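Local structure of naphthalene dioxygenase small subunit (Rhodococcus sp., 2B1X) at residues T16-M21 and D147-A152; G29-W34 and L79-E84; T65-D70 and E75-R80. The protein forms, with the large subunit, the hexameric Rieske non-heme iron naphthalene 1,2-dioxygenase, in which it is the small (beta) subunit. All coordinates share one frame; numbering follows the deposited sequence.

Interaction 1: T16-M21 and D147-A152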
loop_
_atom_site.group_PDB
_atom_site.type_symbol
_atom_site.label_atom_id
_atom_site.label_comp_id
_atom_site.label_asym_id
_atom_site.label_seq_id
_atom_site.Cartn_x
_atom_site.Cartn_y
_atom_site.Cartn_z
ATOM N N THR B 16 -8.327 21.105 -26.424
ATOM C CA THR B 16 -7.944 19.766 -25.995
ATOM C C THR B 16 -6.475 19.514 -26.347
ATOM O O THR B 16 -5.705 19.112 -25.485
ATOM C CB THR B 16 -8.905 18.722 -26.571
ATOM O OG1 THR B 16 -10.231 19.016 -26.097
ATOM C CG2 THR B 16 -8.609 17.320 -26.001
ATOM N N GLU B 17 -6.082 19.845 -27.582
ATOM C CA GLU B 17 -4.700 19.684 -28.014
ATOM C C GLU B 17 -3.772 20.556 -27.178
ATOM O O GLU B 17 -2.665 20.144 -26.849
ATOM C CB GLU B 17 -4.540 19.922 -29.524
ATOM C CG GLU B 17 -5.111 18.734 -30.325
ATOM C CD GLU B 17 -4.886 18.787 -31.836
ATOM O OE1 GLU B 17 -4.663 19.891 -32.410
ATOM O OE2 GLU B 17 -4.965 17.694 -32.466
ATOM N N TRP B 18 -4.230 21.754 -26.819
ATOM C CA TRP B 18 -3.433 22.653 -25.990
ATOM C C TRP B 18 -3.192 22.003 -24.609
ATOM O O TRP B 18 -2.073 22.005 -24.091
ATOM C CB TRP B 18 -4.126 24.012 -25.877
ATOM C CG TRP B 18 -3.300 25.085 -25.220
ATOM C CD1 TRP B 18 -2.564 26.068 -25.852
ATOM C CD2 TRP B 18 -3.139 25.303 -23.815
ATOM N NE1 TRP B 18 -1.960 26.871 -24.913
ATOM C CE2 TRP B 18 -2.294 26.423 -23.658
ATOM C CE3 TRP B 18 -3.629 24.663 -22.662
ATOM C CZ2 TRP B 18 -1.929 26.920 -22.394
ATOM C CZ3 TRP B 18 -3.257 25.143 -21.408
ATOM C CH2 TRP B 18 -2.414 26.268 -21.287
ATOM N N LEU B 19 -4.227 21.410 -24.035
ATOM C CA LEU B 19 -4.085 20.773 -22.726
ATOM C C LEU B 19 -3.106 19.609 -22.763
ATOM O O LEU B 19 -2.330 19.393 -21.818
ATOM C CB LEU B 19 -5.445 20.279 -22.211
ATOM C CG LEU B 19 -6.451 21.302 -21.711
ATOM C CD1 LEU B 19 -7.727 20.619 -21.337
ATOM C CD2 LEU B 19 -5.871 22.032 -20.499
ATOM N N TYR B 20 -3.136 18.847 -23.853
ATOM C CA TYR B 20 -2.259 17.682 -23.937
ATOM C C TYR B 20 -0.822 18.134 -24.169
ATOM O O TYR B 20 0.101 17.512 -23.671
ATOM C CB TYR B 20 -2.714 16.706 -25.026
ATOM C CG TYR B 20 -4.071 16.081 -24.824
ATOM C CD1 TYR B 20 -4.721 15.477 -25.890
ATOM C CD2 TYR B 20 -4.686 16.013 -23.553
ATOM C CE1 TYR B 20 -5.944 14.867 -25.748
ATOM C CE2 TYR B 20 -5.949 15.374 -23.386
ATOM C CZ TYR B 20 -6.562 14.810 -24.497
ATOM O OH TYR B 20 -7.799 14.174 -24.423
ATOM N N MET B 21 -0.640 19.215 -24.919
ATOM C CA MET B 21 0.689 19.816 -25.121
ATOM C C MET B 21 1.254 20.372 -23.803
ATOM O O MET B 21 2.450 20.279 -23.529
ATOM C CB MET B 21 0.588 20.916 -26.180
ATOM C CG MET B 21 1.851 21.807 -26.376
ATOM S SD MET B 21 1.989 23.146 -25.132
ATOM C CE MET B 21 0.615 24.271 -25.593
ATOM N N ASP B 147 -2.550 32.521 -32.541
ATOM C CA ASP B 147 -3.231 31.318 -33.042
ATOM C C ASP B 147 -3.316 30.199 -32.006
ATOM O O ASP B 147 -3.681 29.059 -32.331
ATOM C CB ASP B 147 -2.560 30.799 -34.323
ATOM C CG ASP B 147 -1.042 30.586 -34.171
ATOM O OD1 ASP B 147 -0.475 30.873 -33.083
ATOM O OD2 ASP B 147 -0.332 30.147 -35.113
ATOM N N SER B 148 -2.979 30.525 -30.760
ATOM C CA SER B 148 -3.079 29.586 -29.654
ATOM C C SER B 148 -3.784 30.176 -28.419
ATOM O O SER B 148 -4.672 31.026 -28.535
ATOM C CB SER B 148 -1.690 29.054 -29.287
ATOM O OG SER B 148 -1.805 27.751 -28.744
ATOM N N PHE B 149 -3.377 29.712 -27.243
ATOM C CA PHE B 149 -4.008 30.106 -25.990
ATOM C C PHE B 149 -2.967 30.338 -24.915
ATOM O O PHE B 149 -1.868 29.786 -24.956
ATOM C CB PHE B 149 -4.975 29.034 -25.497
ATOM C CG PHE B 149 -6.137 28.792 -26.407
ATOM C CD1 PHE B 149 -6.104 27.768 -27.341
ATOM C CD2 PHE B 149 -7.280 29.585 -26.321
ATOM C CE1 PHE B 149 -7.186 27.546 -28.181
ATOM C CE2 PHE B 149 -8.356 29.360 -27.146
ATOM C CZ PHE B 149 -8.305 28.343 -28.084
ATOM N N LEU B 150 -3.340 31.163 -23.951
ATOM C CA LEU B 150 -2.567 31.342 -22.735
ATOM C C LEU B 150 -3.472 31.078 -21.556
ATOM O O LEU B 150 -4.682 31.347 -21.610
ATOM C CB LEU B 150 -2.045 32.769 -22.625
ATOM C CG LEU B 150 -0.619 33.160 -23.020
ATOM C CD1 LEU B 150 0.034 32.227 -24.029
ATOM C CD2 LEU B 150 -0.616 34.597 -23.526
ATOM N N MET B 151 -2.866 30.582 -20.482
ATOM C CA MET B 151 -3.597 30.307 -19.265
ATOM C C MET B 151 -3.570 31.511 -18.342
ATOM O O MET B 151 -2.515 31.909 -17.854
ATOM C CB MET B 151 -3.011 29.094 -18.546
ATOM C CG MET B 151 -3.847 28.615 -17.348
ATOM S SD MET B 151 -3.321 27.003 -16.829
ATOM C CE MET B 151 -1.754 27.472 -15.950
ATOM N N ALA B 152 -4.755 32.030 -18.068
ATOM C CA ALA B 152 -4.933 33.153 -17.170
ATOM C C ALA B 152 -5.205 32.703 -15.752
ATOM O O ALA B 152 -4.878 33.416 -14.812
ATOM C CB ALA B 152 -6.076 34.051 -17.657
#
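W18 is the residue of helix 16-21 that reaches strand 148-152, and it does so along the NE1 side of its indole, from CD1 to CH2. CG stands anti to the backbone N, which throws the ring off the helix and across the start of the strand. Its pyrrole side lies beside S148 and F149, while the benzo side runs on to M151. At the ring edge, near its plane, OG of S148 sits 3.4 Å from CD1 of W18. NE1 of W18 makes a weak, bent hydrogen bond to O of F149, 2.9 Å long with an N-H...O angle of 128°. CB of F149 covers one face of the five-membered ring, 3.9 Å from its centroid, in a CH-pi contact. The phenyl group beyond it turns its edge to that face, so that the two aromatic groups form a T-shaped pair with planes at 86°. At the far corner, CH2 of W18 meets CB of M151 at 4.0 Å, the methionine chain crossing the indole at about a right angle. One helical turn on, CE of M21 lies 3.6 Å above the opposite face of the W18 indole, so the ring has CE of M21 on one face and CB of F149 on the other, each toward the rim. Helix and strand axes cross at -57°, 9.4 Å apart. Helix 10-27 thus packs on the curved mixed sheet of this NTF2-like subunit: L19 lies against strands 94-106, 112-124 and 132-145, while the F149 ring continues onto F113 and back to E14 and I15 of the helix.

Interaction 2: G29-W34 and L79-E84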
loop_
_atom_site.group_PDB
_atom_site.type_symbol
_atom_site.label_atom_id
_atom_site.label_comp_id
_atom_site.label_asym_id
_atom_site.label_seq_id
_atom_site.Cartn_x
_atom_site.Cartn_y
_atom_site.Cartn_z
ATOM N N GLY B 29 9.593 17.880 -18.091
ATOM C CA GLY B 29 10.359 18.784 -17.257
ATOM C C GLY B 29 10.744 20.040 -18.000
ATOM O O GLY B 29 11.748 20.677 -17.659
ATOM N N LYS B 30 9.964 20.395 -19.030
ATOM C CA LYS B 30 10.217 21.625 -19.796
ATOM C C LYS B 30 9.540 22.828 -19.155
ATOM O O LYS B 30 8.600 23.389 -19.716
ATOM C CB LYS B 30 9.761 21.462 -21.257
ATOM C CG LYS B 30 10.568 20.408 -21.993
ATOM C CD LYS B 30 10.150 20.208 -23.424
ATOM C CE LYS B 30 11.081 19.199 -24.093
ATOM N NZ LYS B 30 10.585 18.785 -25.450
ATOM N N TYR B 31 10.021 23.213 -17.979
ATOM C CA TYR B 31 9.379 24.269 -17.188
ATOM C C TYR B 31 9.418 25.688 -17.812
ATOM O O TYR B 31 8.448 26.450 -17.725
ATOM C CB TYR B 31 9.972 24.268 -15.785
ATOM C CG TYR B 31 9.646 22.978 -15.027
ATOM C CD1 TYR B 31 10.634 22.017 -14.778
ATOM C CD2 TYR B 31 8.351 22.720 -14.591
ATOM C CE1 TYR B 31 10.337 20.813 -14.073
ATOM C CE2 TYR B 31 8.035 21.550 -13.903
ATOM C CZ TYR B 31 9.033 20.596 -13.643
ATOM O OH TYR B 31 8.706 19.435 -12.964
ATOM N N ARG B 32 10.532 26.001 -18.465
ATOM C CA ARG B 32 10.733 27.304 -19.091
ATOM C C ARG B 32 9.738 27.471 -20.242
ATOM O O ARG B 32 9.081 28.508 -20.364
ATOM C CB ARG B 32 12.189 27.432 -19.560
ATOM C CG ARG B 32 12.552 28.745 -20.279
ATOM C CD ARG B 32 12.138 30.002 -19.547
ATOM N NE ARG B 32 12.766 30.154 -18.237
ATOM C CZ ARG B 32 12.541 31.183 -17.415
ATOM N NH1 ARG B 32 11.712 32.164 -17.779
ATOM N NH2 ARG B 32 13.150 31.243 -16.237
ATOM N N GLU B 33 9.598 26.425 -21.052
ATOM C CA GLU B 33 8.586 26.400 -22.110
ATOM C C GLU B 33 7.171 26.507 -21.572
ATOM O O GLU B 33 6.359 27.196 -22.152
ATOM C CB GLU B 33 8.704 25.135 -22.959
ATOM C CG GLU B 33 9.980 25.105 -23.781
ATOM C CD GLU B 33 9.982 24.007 -24.831
ATOM O OE1 GLU B 33 8.965 23.853 -25.559
ATOM O OE2 GLU B 33 11.011 23.297 -24.930
ATOM N N TRP B 34 6.884 25.807 -20.478
ATOM C CA TRP B 34 5.567 25.871 -19.861
ATOM C C TRP B 34 5.275 27.302 -19.391
ATOM O O TRP B 34 4.155 27.808 -19.555
ATOM C CB TRP B 34 5.464 24.892 -18.691
ATOM C CG TRP B 34 4.127 24.944 -18.011
ATOM C CD1 TRP B 34 2.989 24.243 -18.348
ATOM C CD2 TRP B 34 3.776 25.758 -16.905
ATOM N NE1 TRP B 34 1.964 24.571 -17.494
ATOM C CE2 TRP B 34 2.415 25.503 -16.601
ATOM C CE3 TRP B 34 4.476 26.677 -16.116
ATOM C CZ2 TRP B 34 1.742 26.133 -15.534
ATOM C CZ3 TRP B 34 3.792 27.324 -15.063
ATOM C CH2 TRP B 34 2.447 27.041 -14.789
ATOM N N LEU B 79 12.522 29.403 -11.953
ATOM C CA LEU B 79 13.914 29.808 -11.774
ATOM C C LEU B 79 14.584 28.868 -10.766
ATOM O O LEU B 79 15.713 28.494 -10.949
ATOM C CB LEU B 79 14.024 31.263 -11.320
ATOM C CG LEU B 79 13.780 32.299 -12.419
ATOM C CD1 LEU B 79 13.437 33.684 -11.801
ATOM C CD2 LEU B 79 15.004 32.384 -13.359
ATOM N N ARG B 80 13.871 28.484 -9.715
ATOM C CA ARG B 80 14.451 27.620 -8.695
ATOM C C ARG B 80 14.849 26.275 -9.313
ATOM O O ARG B 80 15.956 25.796 -9.121
ATOM C CB ARG B 80 13.467 27.412 -7.551
ATOM C CG ARG B 80 14.100 26.868 -6.282
ATOM C CD ARG B 80 13.093 26.497 -5.223
ATOM N NE ARG B 80 12.699 25.108 -5.288
ATOM C CZ ARG B 80 13.463 24.090 -4.890
ATOM N NH1 ARG B 80 14.669 24.302 -4.400
ATOM N NH2 ARG B 80 12.995 22.848 -4.941
ATOM N N LEU B 81 13.938 25.706 -10.093
ATOM C CA LEU B 81 14.177 24.432 -10.783
ATOM C C LEU B 81 15.302 24.477 -11.825
ATOM O O LEU B 81 15.798 23.428 -12.219
ATOM C CB LEU B 81 12.877 23.904 -11.393
ATOM C CG LEU B 81 11.794 23.516 -10.384
ATOM C CD1 LEU B 81 10.411 23.510 -11.016
ATOM C CD2 LEU B 81 12.103 22.131 -9.699
ATOM N N GLU B 82 15.708 25.677 -12.234
ATOM C CA GLU B 82 16.797 25.877 -13.186
ATOM C C GLU B 82 18.152 26.081 -12.496
ATOM O O GLU B 82 19.169 26.207 -13.177
ATOM C CB GLU B 82 16.508 27.073 -14.100
ATOM C CG GLU B 82 15.372 26.862 -15.096
ATOM C CD GLU B 82 15.046 28.117 -15.895
ATOM O OE1 GLU B 82 15.271 29.242 -15.386
ATOM O OE2 GLU B 82 14.567 27.979 -17.047
ATOM N N THR B 83 18.178 26.140 -11.160
ATOM C CA THR B 83 19.458 26.083 -10.466
ATOM C C THR B 83 19.996 24.646 -10.439
ATOM O O THR B 83 19.343 23.702 -10.859
ATOM C CB THR B 83 19.386 26.644 -9.005
ATOM O OG1 THR B 83 18.586 25.777 -8.160
ATOM C CG2 THR B 83 18.746 28.039 -8.968
ATOM N N GLU B 84 21.197 24.486 -9.913
ATOM C CA GLU B 84 21.809 23.162 -9.816
ATOM C C GLU B 84 21.496 22.532 -8.470
ATOM O O GLU B 84 22.117 21.530 -8.097
ATOM C CB GLU B 84 23.346 23.275 -10.008
ATOM C CG GLU B 84 23.752 23.599 -11.447
ATOM C CD GLU B 84 25.204 23.999 -11.617
ATOM O OE1 GLU B 84 25.897 24.353 -10.616
ATOM O OE2 GLU B 84 25.667 23.967 -12.783
#
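Y31 presents one face of its ring to L81, whose CD1 stands over the middle of it, 3.9 Å from the centroid and only 4° off the ring normal. This is a CH-pi contact with the methyl almost equally far from several ring carbons. Beside this buried pair, R32 and E82 form a salt bridge on the solvent-exposed side. The guanidinium takes the carboxylate side-on, NE of R32 donating to OE2 of E82 at 3.1 Å and NH2 of R32 to OE1 of E82 at 3.0 Å. Both bonds are nearly straight and lie close to the guanidinium plane, although the carboxylate is tilted 31° against it. Bends at chi2 and chi3 curl the arginine chain toward the extended glutamate. CD2 of L79 packs at the guanidinium edge, 3.6 Å from NH2 of R32. On the other flank of helix 71-81, R80 forms a salt bridge with D371 of the large subunit. The contact is a helix-to-helix junction, an aromatic-aliphatic pair bordered by a bidentate salt bridge, where the first turn of helix 31-35, entered after the Schellman motif at G29, meets the C-terminal end of helix 71-81.

Interaction 3: T65-D70 and E75-R80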
loop_
_atom_site.group_PDB
_atom_site.type_symbol
_atom_site.label_atom_id
_atom_site.label_comp_id
_atom_site.label_asym_id
_atom_site.label_seq_id
_atom_site.Cartn_x
_atom_site.Cartn_y
_atom_site.Cartn_z
ATOM N N THR B 65 -4.310 28.142 1.758
ATOM C CA THR B 65 -4.200 27.492 0.474
ATOM C C THR B 65 -2.929 26.572 0.538
ATOM O O THR B 65 -2.056 26.789 1.393
ATOM C CB THR B 65 -4.061 28.701 -0.476
ATOM O OG1 THR B 65 -5.155 28.781 -1.432
ATOM C CG2 THR B 65 -2.824 28.761 -1.160
ATOM N N HIS B 66 -2.840 25.572 -0.332
ATOM C CA HIS B 66 -1.603 24.807 -0.518
ATOM C C HIS B 66 -0.617 25.544 -1.432
ATOM O O HIS B 66 0.602 25.363 -1.326
ATOM C CB HIS B 66 -1.895 23.437 -1.134
ATOM C CG HIS B 66 -2.542 22.489 -0.179
ATOM N ND1 HIS B 66 -1.962 22.136 1.020
ATOM C CD2 HIS B 66 -3.752 21.873 -0.210
ATOM C CE1 HIS B 66 -2.774 21.312 1.670
ATOM N NE2 HIS B 66 -3.867 21.138 0.946
ATOM N N MET B 67 -1.168 26.347 -2.333
ATOM C CA MET B 67 -0.408 27.083 -3.332
ATOM C C MET B 67 -1.321 28.183 -3.863
ATOM O O MET B 67 -2.536 27.974 -4.083
ATOM C CB MET B 67 0.022 26.121 -4.454
ATOM C CG MET B 67 1.043 26.674 -5.446
ATOM S SD MET B 67 1.482 25.509 -6.814
ATOM C CE MET B 67 1.526 24.006 -5.964
ATOM N N ASP B 68 -0.743 29.367 -4.060
ATOM C CA ASP B 68 -1.499 30.516 -4.508
ATOM C C ASP B 68 -0.491 31.402 -5.245
ATOM O O ASP B 68 0.102 32.309 -4.664
ATOM C CB ASP B 68 -2.129 31.219 -3.292
ATOM C CG ASP B 68 -3.106 32.299 -3.662
ATOM O OD1 ASP B 68 -3.216 32.640 -4.860
ATOM O OD2 ASP B 68 -3.798 32.883 -2.788
ATOM N N ASP B 69 -0.249 31.061 -6.511
ATOM C CA ASP B 69 0.790 31.726 -7.292
ATOM C C ASP B 69 0.250 32.792 -8.233
ATOM O O ASP B 69 -0.868 32.689 -8.738
ATOM C CB ASP B 69 1.563 30.715 -8.123
ATOM C CG ASP B 69 2.711 30.069 -7.353
ATOM O OD1 ASP B 69 3.129 30.613 -6.304
ATOM O OD2 ASP B 69 3.249 29.025 -7.748
ATOM N N ASP B 70 1.077 33.812 -8.475
ATOM C CA ASP B 70 0.848 34.727 -9.584
ATOM C C ASP B 70 1.990 34.543 -10.581
ATOM O O ASP B 70 2.773 33.587 -10.422
ATOM C CB ASP B 70 0.737 36.162 -9.097
ATOM C CG ASP B 70 1.948 36.620 -8.275
ATOM O OD1 ASP B 70 3.072 36.021 -8.308
ATOM O OD2 ASP B 70 1.850 37.628 -7.563
ATOM N N GLU B 75 7.237 32.290 -11.803
ATOM C CA GLU B 75 8.560 32.476 -12.394
ATOM C C GLU B 75 9.667 32.028 -11.439
ATOM O O GLU B 75 10.581 31.282 -11.831
ATOM C CB GLU B 75 8.773 33.943 -12.820
ATOM C CG GLU B 75 10.125 34.193 -13.471
ATOM C CD GLU B 75 10.267 35.598 -14.007
ATOM O OE1 GLU B 75 9.771 36.547 -13.345
ATOM O OE2 GLU B 75 10.863 35.765 -15.091
ATOM N N MET B 76 9.576 32.500 -10.197
ATOM C CA MET B 76 10.476 32.072 -9.130
ATOM C C MET B 76 10.551 30.537 -9.003
ATOM O O MET B 76 11.632 29.975 -8.882
ATOM C CB MET B 76 10.023 32.654 -7.791
ATOM C CG MET B 76 11.054 32.496 -6.674
ATOM S SD MET B 76 10.332 31.886 -5.173
ATOM C CE MET B 76 10.205 30.194 -5.556
ATOM N N ARG B 77 9.396 29.888 -9.077
ATOM C CA ARG B 77 9.283 28.422 -8.975
ATOM C C ARG B 77 10.117 27.784 -10.088
ATOM O O ARG B 77 10.866 26.842 -9.832
ATOM C CB ARG B 77 7.798 28.000 -9.057
ATOM C CG ARG B 77 7.446 26.614 -8.537
ATOM C CD ARG B 77 5.913 26.350 -8.434
ATOM N NE ARG B 77 5.237 27.256 -7.487
ATOM C CZ ARG B 77 5.285 27.138 -6.148
ATOM N NH1 ARG B 77 5.943 26.134 -5.572
ATOM N NH2 ARG B 77 4.663 28.026 -5.372
ATOM N N VAL B 78 10.027 28.340 -11.304
ATOM C CA VAL B 78 10.754 27.814 -12.459
ATOM C C VAL B 78 12.236 28.179 -12.348
ATOM O O VAL B 78 13.118 27.359 -12.597
ATOM C CB VAL B 78 10.139 28.296 -13.804
ATOM C CG1 VAL B 78 11.024 27.924 -15.008
ATOM C CG2 VAL B 78 8.709 27.753 -13.981
ATOM N N LEU B 79 12.522 29.403 -11.953
ATOM C CA LEU B 79 13.914 29.808 -11.774
ATOM C C LEU B 79 14.584 28.868 -10.766
ATOM O O LEU B 79 15.713 28.494 -10.949
ATOM C CB LEU B 79 14.024 31.263 -11.320
ATOM C CG LEU B 79 13.780 32.299 -12.419
ATOM C CD1 LEU B 79 13.437 33.684 -11.801
ATOM C CD2 LEU B 79 15.004 32.384 -13.359
ATOM N N ARG B 80 13.871 28.484 -9.715
ATOM C CA ARG B 80 14.451 27.620 -8.695
ATOM C C ARG B 80 14.849 26.275 -9.313
ATOM O O ARG B 80 15.956 25.796 -9.121
ATOM C CB ARG B 80 13.467 27.412 -7.551
ATOM C CG ARG B 80 14.100 26.868 -6.282
ATOM C CD ARG B 80 13.093 26.497 -5.223
ATOM N NE ARG B 80 12.699 25.108 -5.288
ATOM C CZ ARG B 80 13.463 24.090 -4.890
ATOM N NH1 ARG B 80 14.669 24.302 -4.400
ATOM N NH2 ARG B 80 12.995 22.848 -4.941
#
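D69 and R77 carry this contact through a buried salt bridge, in which the guanidinium grips the carboxylate side-on with two nitrogens. NE of R77 donates to OD2 of D69 at 2.7 Å, using the syn lone pair of that oxygen. NH2 of R77 reaches both oxygens: its bond to OD1 of D69, at 3.1 Å, is nearly straight (169°), whereas the one to OD2 of D69, at 2.9 Å, is more bent (132°). OD2 therefore accepts two N-H groups, and both donors lie on the syn side of the carboxylate. The two planes are turned 34° against each other. A bend at chi3 in the otherwise extended arginine swings its NE edge toward the aspartate.

Further hydrogen bonds hold the pair in place. OD1 of D69 is also bonded to OG of S73, in the first turn of the helix, and NH1 of R77 donates to the backbone O of S365 of the large subunit. These bonds probably spread the buried charges over several partners, and the rotation of the guanidinium is fixed from two directions.

The packing across the two segments comes mainly from M67, which lies over one face of the guanidinium. Its CG comes within 3.9 Å of NH2 of R77, and its SD stands 4.1 Å above the plane, toward the rim. M67 takes part with H66 in a classic beta bulge opposite V46 on strand 42-49.

The chain turns directly from strand 67-69, outermost in this chain's sheet, into helix 71-81, with D70 as N-cap, its OD1 accepting from N of S73. This is a short strand-to-helix connection, locked by an Asp-Arg bridge between the strand and the second turn of the helix, at the interface with the large subunit.

From the N terminus, helix 10-27 comes first, and interaction 1 joins it to strand 148-158 near the end of the chain, closing the widest loop, 125 residues long. Interactions 2 and 3 both fall within it. Helix 31-35 follows directly and is tied by interaction 2 to the end of helix 71-81. Inside that smaller loop begins interaction 3, a local closure between strand 67-69 and the same helix, so the two share L79 and R80. V78 packs on Y31 between them. Interactions 1 and 2 also meet, where CE of M151 lies 3.8 Å from CZ2 of W34. Interactions 1 and 3 tie helices 10-27 and 71-81 to the sheet, and interaction 2 joins helix 31-35 to helix 71-81.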